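Local coordinates for protein Cyclo(L-leucyl-L-leucyl) synthase (Staphylococcus haemolyticus, PDB 6EZ3) that makes cyclodipeptides, chiefly cyclo(L-leucyl-L-leucyl), from two aminoacyl-tRNAs without using ATP, giving intermediates of diketopiperazine biosynthesis, at residues Tyr17-His22 and Thr188-Met193. Residues are numbered along the deposited sequence; the frame is centred on the assembly and turned at random.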
loop_
_atom_site.group_PDB
_atom_site.type_symbol
_atom_site.label_atom_id
_atom_site.label_comp_id
_atom_site.label_asym_id
_atom_site.label_seq_id
_atom_site.Cartn_x
_atom_site.Cartn_y
_atom_site.Cartn_z
ATOM N N TYR A 17 17.368 -2.422 1.901
ATOM C CA TYR A 17 17.142 -3.750 1.326
ATOM C C TYR A 17 18.249 -4.689 1.722
ATOM O O TYR A 17 17.936 -5.758 2.260
ATOM C CB TYR A 17 17.002 -3.678 -0.193
ATOM C CG TYR A 17 16.756 -5.009 -0.871
ATOM C CD1 TYR A 17 17.774 -5.667 -1.539
ATOM C CD2 TYR A 17 15.488 -5.577 -0.900
ATOM C CE1 TYR A 17 17.548 -6.878 -2.193
ATOM C CE2 TYR A 17 15.250 -6.795 -1.541
ATOM C CZ TYR A 17 16.283 -7.438 -2.197
ATOM O OH TYR A 17 16.064 -8.642 -2.840
ATOM N N GLN A 18 19.545 -4.259 1.509
ATOM C CA GLN A 18 20.756 -5.001 1.855
ATOM C C GLN A 18 20.674 -5.584 3.272
ATOM O O GLN A 18 20.936 -6.779 3.432
ATOM C CB GLN A 18 21.993 -4.105 1.716
ATOM C CG GLN A 18 23.306 -4.835 2.013
ATOM C CD GLN A 18 24.535 -4.022 1.724
ATOM O OE1 GLN A 18 24.683 -2.898 2.216
ATOM N NE2 GLN A 18 25.449 -4.588 0.945
ATOM N N ARG A 19 20.279 -4.750 4.268
ATOM C CA ARG A 19 20.164 -5.102 5.677
ATOM C C ARG A 19 19.135 -6.247 5.987
ATOM O O ARG A 19 19.303 -6.942 6.980
ATOM C CB ARG A 19 19.864 -3.842 6.516
ATOM C CG ARG A 19 21.051 -2.901 6.701
ATOM C CD ARG A 19 20.685 -1.561 7.317
ATOM N NE ARG A 19 20.708 -0.504 6.296
ATOM C CZ ARG A 19 20.395 0.774 6.512
ATOM N NH1 ARG A 19 20.433 1.651 5.514
ATOM N NH2 ARG A 19 20.048 1.185 7.725
ATOM N N LYS A 20 18.124 -6.451 5.136
ATOM C CA LYS A 20 17.016 -7.441 5.196
ATOM C C LYS A 20 16.272 -7.509 6.568
ATOM O O LYS A 20 15.817 -8.588 6.984
ATOM C CB LYS A 20 17.445 -8.820 4.720
ATOM C CG LYS A 20 17.979 -8.763 3.302
ATOM C CD LYS A 20 17.103 -9.408 2.267
ATOM C CE LYS A 20 17.217 -8.746 0.920
ATOM N NZ LYS A 20 18.624 -8.461 0.517
ATOM N N LYS A 21 16.074 -6.337 7.222
ATOM C CA LYS A 21 15.400 -6.332 8.523
ATOM C C LYS A 21 13.904 -6.632 8.447
ATOM O O LYS A 21 13.450 -7.529 9.149
ATOM C CB LYS A 21 15.654 -5.040 9.296
ATOM C CG LYS A 21 17.055 -4.943 9.901
ATOM C CD LYS A 21 17.136 -3.817 10.932
ATOM C CE LYS A 21 18.419 -3.013 10.863
ATOM N NZ LYS A 21 18.231 -1.622 11.374
ATOM N N HIS A 22 13.137 -5.913 7.601
ATOM C CA HIS A 22 11.697 -6.098 7.460
ATOM C C HIS A 22 11.163 -5.585 6.108
ATOM O O HIS A 22 11.652 -4.570 5.590
ATOM C CB HIS A 22 10.998 -5.387 8.615
ATOM C CG HIS A 22 9.504 -5.564 8.678
ATOM N ND1 HIS A 22 8.628 -4.658 8.079
ATOM C CD2 HIS A 22 8.773 -6.501 9.313
ATOM C CE1 HIS A 22 7.413 -5.098 8.349
ATOM N NE2 HIS A 22 7.445 -6.193 9.093
ATOM N N THR A 188 8.245 -0.955 13.643
ATOM C CA THR A 188 9.464 -1.520 13.053
ATOM C C THR A 188 10.615 -0.525 13.208
ATOM O O THR A 188 10.369 0.671 13.400
ATOM C CB THR A 188 9.287 -1.962 11.580
ATOM O OG1 THR A 188 8.622 -0.954 10.831
ATOM C CG2 THR A 188 8.565 -3.269 11.436
ATOM N N GLN A 189 11.873 -1.025 13.145
ATOM C CA GLN A 189 13.081 -0.213 13.245
ATOM C C GLN A 189 13.271 0.465 11.882
ATOM O O GLN A 189 13.344 1.688 11.809
ATOM C CB GLN A 189 14.266 -1.101 13.603
ATOM C CG GLN A 189 15.025 -0.717 14.868
ATOM C CD GLN A 189 16.411 -1.342 14.841
ATOM O OE1 GLN A 189 17.258 -0.987 14.006
ATOM N NE2 GLN A 189 16.665 -2.312 15.728
ATOM N N GLU A 190 13.276 -0.339 10.797
ATOM C CA GLU A 190 13.347 0.069 9.380
ATOM C C GLU A 190 12.537 -0.963 8.602
ATOM O O GLU A 190 12.390 -2.102 9.077
ATOM C CB GLU A 190 14.780 0.180 8.854
ATOM C CG GLU A 190 15.631 -1.063 9.060
ATOM C CD GLU A 190 16.898 -1.136 8.236
ATOM O OE1 GLU A 190 17.139 -2.191 7.601
ATOM O OE2 GLU A 190 17.622 -0.119 8.184
ATOM N N THR A 191 11.940 -0.549 7.455
ATOM C CA THR A 191 11.048 -1.385 6.640
ATOM C C THR A 191 11.012 -0.884 5.203
ATOM O O THR A 191 11.397 0.255 4.948
ATOM C CB THR A 191 9.642 -1.420 7.291
ATOM O OG1 THR A 191 8.747 -2.276 6.574
ATOM C CG2 THR A 191 9.041 -0.057 7.481
ATOM N N LEU A 192 10.596 -1.751 4.251
ATOM C CA LEU A 192 10.435 -1.399 2.828
ATOM C C LEU A 192 9.000 -1.712 2.442
ATOM O O LEU A 192 8.511 -2.790 2.787
ATOM C CB LEU A 192 11.329 -2.252 1.890
ATOM C CG LEU A 192 12.856 -2.226 2.006
ATOM C CD1 LEU A 192 13.448 -3.344 1.219
ATOM C CD2 LEU A 192 13.441 -0.912 1.520
ATOM N N MET A 193 8.342 -0.823 1.697
ATOM C CA MET A 193 7.043 -1.131 1.143
ATOM C C MET A 193 7.326 -1.764 -0.256
ATOM O O MET A 193 7.927 -1.090 -1.109
ATOM C CB MET A 193 6.229 0.132 1.035
ATOM C CG MET A 193 4.990 -0.048 0.240
ATOM S SD MET A 193 3.707 -0.938 1.135
ATOM C CE MET A 193 3.395 0.218 2.518
#
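In the central parallel sheet, strand 22-26, entered from helix 11-19 through Lys20, whose positive phi takes the chain out of the helix, runs beside strand 191-195. Leu192 N donates to His22 O at 3.3 Å, a bent bond (136° at the hydrogen) that begins their parallel pairing; Leu192 then bonds on to Ile24. With CG anti to its backbone N (chi1 -176°), the His22 ring lies alongside Thr191, and ND1 meets Thr191 OG1 at 2.8 Å. Thr188 CG2 sits over the centre of the His22 ring, a CH-pi contact 3.6 Å from its centroid. Histidine suits this buried place because both nitrogens find partners, NE2 bonding Ser54 on the adjacent strand 52-57. In the Rossmann-like core of this HUP-clan enzyme, the chain leading into the two strands is joined by a salt-bridge network. Buried Glu190 reaches out to two cations: Arg19 NH2, at the helix end, lies 2.8 Å from OE2, which stands over a guanidinium face, and Lys21 NZ bridges the same oxygen more loosely at 3.6 Å. Lysine is long enough for NZ also to donate to Gln189 OE1 at 2.9 Å. In the helix's last turn, the ring edge of Tyr17 at CD2 meets Leu192 CD1 at 3.7 Å, an apolar contact made by leucine's branched end.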